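Local coordinates for protein DNMT2 (Spodoptera frugiperda, PDB 4H0N) that probably methylates cytosine 38 in the anticodon loop of tRNA(Asp), and cytosine in DNA, at carbon 5 with S-adenosyl-L-methionine as methyl donor, at residues A[144-149]-A[163-168]. The protein carries 3 engineered substitutions. Numbering follows the deposited sequence.
Sequences QEFLLC and YCTARR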
loop_
_atom_site.group_PDB
_atom_site.type_symbol
_atom_site.label_atom_id
_atom_site.label_comp_id
_atom_site.label_asym_id
_atom_site.label_seq_id
_atom_site.Cartn_x
_atom_site.Cartn_y
_atom_site.Cartn_z
ATOM N N GLN A 144 6.638 10.184 15.523
ATOM C CA GLN A 144 6.844 8.796 15.876
ATOM C C GLN A 144 7.016 7.962 14.603
ATOM O O GLN A 144 6.244 8.102 13.651
ATOM C CB GLN A 144 5.668 8.271 16.689
ATOM C CG GLN A 144 5.822 6.824 17.091
ATOM C CD GLN A 144 6.990 6.604 18.031
ATOM O OE1 GLN A 144 6.907 6.905 19.224
ATOM N NE2 GLN A 144 8.087 6.072 17.502
ATOM N N GLU A 145 8.041 7.114 14.582
ATOM C CA GLU A 145 8.226 6.165 13.491
ATOM C C GLU A 145 7.633 4.805 13.841
ATOM O O GLU A 145 7.723 4.354 14.981
ATOM C CB GLU A 145 9.708 5.999 13.168
ATOM C CG GLU A 145 10.389 7.265 12.706
ATOM C CD GLU A 145 11.813 7.020 12.256
ATOM O OE1 GLU A 145 12.605 6.474 13.055
ATOM O OE2 GLU A 145 12.137 7.363 11.099
ATOM N N PHE A 146 7.030 4.149 12.856
ATOM C CA PHE A 146 6.464 2.822 13.061
ATOM C C PHE A 146 6.990 1.832 12.030
ATOM O O PHE A 146 7.435 2.217 10.951
ATOM C CB PHE A 146 4.941 2.851 12.938
ATOM C CG PHE A 146 4.252 3.771 13.909
ATOM C CD1 PHE A 146 4.071 5.109 13.604
ATOM C CD2 PHE A 146 3.740 3.287 15.102
ATOM C CE1 PHE A 146 3.416 5.948 14.483
ATOM C CE2 PHE A 146 3.086 4.120 15.982
ATOM C CZ PHE A 146 2.921 5.448 15.671
ATOM N N LEU A 147 6.931 0.554 12.378
ATOM C CA LEU A 147 7.083 -0.527 11.414
ATOM C C LEU A 147 5.918 -1.488 11.629
ATOM O O LEU A 147 5.972 -2.380 12.481
ATOM C CB LEU A 147 8.426 -1.242 11.576
ATOM C CG LEU A 147 9.635 -0.627 10.865
ATOM C CD1 LEU A 147 10.913 -1.373 11.222
ATOM C CD2 LEU A 147 9.436 -0.606 9.349
ATOM N N LEU A 148 4.858 -1.285 10.855
ATOM C CA LEU A 148 3.613 -2.000 11.059
ATOM C C LEU A 148 3.267 -2.948 9.934
ATOM O O LEU A 148 3.538 -2.692 8.756
ATOM C CB LEU A 148 2.466 -1.020 11.230
ATOM C CG LEU A 148 2.590 -0.113 12.443
ATOM C CD1 LEU A 148 1.390 0.803 12.513
ATOM C CD2 LEU A 148 2.711 -0.944 13.707
ATOM N N CYS A 149 2.652 -4.051 10.332
ATOM C CA CYS A 149 2.085 -5.019 9.425
ATOM C C CYS A 149 0.597 -5.039 9.744
ATOM O O CYS A 149 0.215 -4.872 10.902
ATOM C CB CYS A 149 2.705 -6.381 9.703
ATOM S SG CYS A 149 2.341 -7.609 8.475
ATOM N N TYR A 163 6.280 3.788 8.737
ATOM C CA TYR A 163 5.389 4.934 8.887
ATOM C C TYR A 163 5.992 6.000 9.779
ATOM O O TYR A 163 6.714 5.702 10.729
ATOM C CB TYR A 163 4.043 4.517 9.467
ATOM C CG TYR A 163 3.269 3.569 8.593
ATOM C CD1 TYR A 163 2.436 4.045 7.588
ATOM C CD2 TYR A 163 3.367 2.192 8.772
ATOM C CE1 TYR A 163 1.718 3.176 6.790
ATOM C CE2 TYR A 163 2.657 1.317 7.974
ATOM C CZ TYR A 163 1.833 1.815 6.989
ATOM O OH TYR A 163 1.120 0.953 6.193
ATOM N N CYS A 164 5.679 7.250 9.465
ATOM C CA CYS A 164 6.064 8.361 10.309
ATOM C C CYS A 164 4.882 9.305 10.492
ATOM O O CYS A 164 4.345 9.838 9.519
ATOM C CB CYS A 164 7.250 9.106 9.697
ATOM S SG CYS A 164 7.813 10.505 10.690
ATOM N N THR A 165 4.457 9.486 11.736
ATOM C CA THR A 165 3.446 10.489 12.051
ATOM C C THR A 165 4.146 11.714 12.628
ATOM O O THR A 165 4.599 11.696 13.769
ATOM C CB THR A 165 2.386 9.957 13.034
ATOM O OG1 THR A 165 3.031 9.278 14.118
ATOM C CG2 THR A 165 1.449 8.986 12.334
ATOM N N ALA A 166 4.258 12.764 11.820
ATOM C CA ALA A 166 4.975 13.972 12.214
ATOM C C ALA A 166 3.991 15.096 12.483
ATOM O O ALA A 166 2.975 15.223 11.803
ATOM C CB ALA A 166 5.969 14.375 11.147
ATOM N N ARG A 167 4.313 15.921 13.469
ATOM C CA ARG A 167 3.353 16.853 14.025
ATOM C C ARG A 167 4.068 18.084 14.597
ATOM O O ARG A 167 5.181 17.975 15.120
ATOM C CB ARG A 167 2.595 16.131 15.129
ATOM C CG ARG A 167 1.299 16.749 15.531
ATOM C CD ARG A 167 0.768 16.017 16.739
ATOM N NE ARG A 167 0.126 16.929 17.680
ATOM C CZ ARG A 167 -1.174 16.937 17.936
ATOM N NH1 ARG A 167 -1.977 16.069 17.332
ATOM N NH2 ARG A 167 -1.668 17.806 18.804
ATOM N N ARG A 168 3.435 19.251 14.489
ATOM C CA ARG A 168 3.988 20.479 15.066
ATOM C C ARG A 168 3.944 20.421 16.586
ATOM O O ARG A 168 2.936 20.017 17.168
ATOM C CB ARG A 168 3.240 21.711 14.552
ATOM C CG ARG A 168 3.727 22.201 13.199
ATOM C CD ARG A 168 4.712 23.355 13.338
ATOM N NE ARG A 168 5.652 23.419 12.218
ATOM C CZ ARG A 168 5.333 23.794 10.979
ATOM N NH1 ARG A 168 4.086 24.134 10.682
ATOM N NH2 ARG A 168 6.263 23.822 10.033
#
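Strands 144-148 and 163-168 run antiparallel, the axes of these short segments at 154°, and backbone bonds set the register. Gln-144 with Thr-165 and Phe-146 with Tyr-163 are hydrogen-bonded pairs, each closed by two N-H...O=C bonds. Phe-146 N donates to Tyr-163 O at 2.7 Å, within the carbonyl plane, whereas Tyr-163 N meets Phe-146 O from above that plane. Between them Glu-145 and Cys-164 form a non-hydrogen-bonded pair. Here the CA-H groups point inward, Cys-164 CA to Gln-144 O at 3.4 Å and Glu-145 CA to Tyr-163 O at 3.2 Å, so each carbonyl also accepts a CA-H contact.

The side chains of Gln-144, Phe-146, Tyr-163 and Thr-165 share one face. Phe-146 and Tyr-163 both have CG anti to the carbonyl carbon; they touch CB to CB at 4.0 Å while the side chains cross at about a right angle. Thr-165 OG1, held between its own N and carbonyl carbon (chi1 46°), lies in the plane of the Phe-146 ring, 3.4 Å from CE1 at the edge, and gives a weak hydrogen bond to Gln-144 O. Farther along, Leu-148 CB reaches Tyr-163 CE2 at 4.0 Å. Helix 321-332 packs on this face, with Leu-327 against both aromatic residues.

Polar ends turn elsewhere. Gln-144 bends at chi2 (65°), so that NE2 donates to Glu-145 O at 3.1 Å and OE1 accepts from Arg-178 N; Glu-145 OE2, on the opposite face, forms a salt bridge with Arg-129 NE and a hydrogen bond with Tyr-162 OH.

Strand 161-168 sits antiparallel between 114-119 and 141-148, the last strand of the sheet, whose outer edge bonds to Ile-182, giving the 3-2-1-4-5-7-6 order characteristic of the Rossmann-like class I methyltransferase fold.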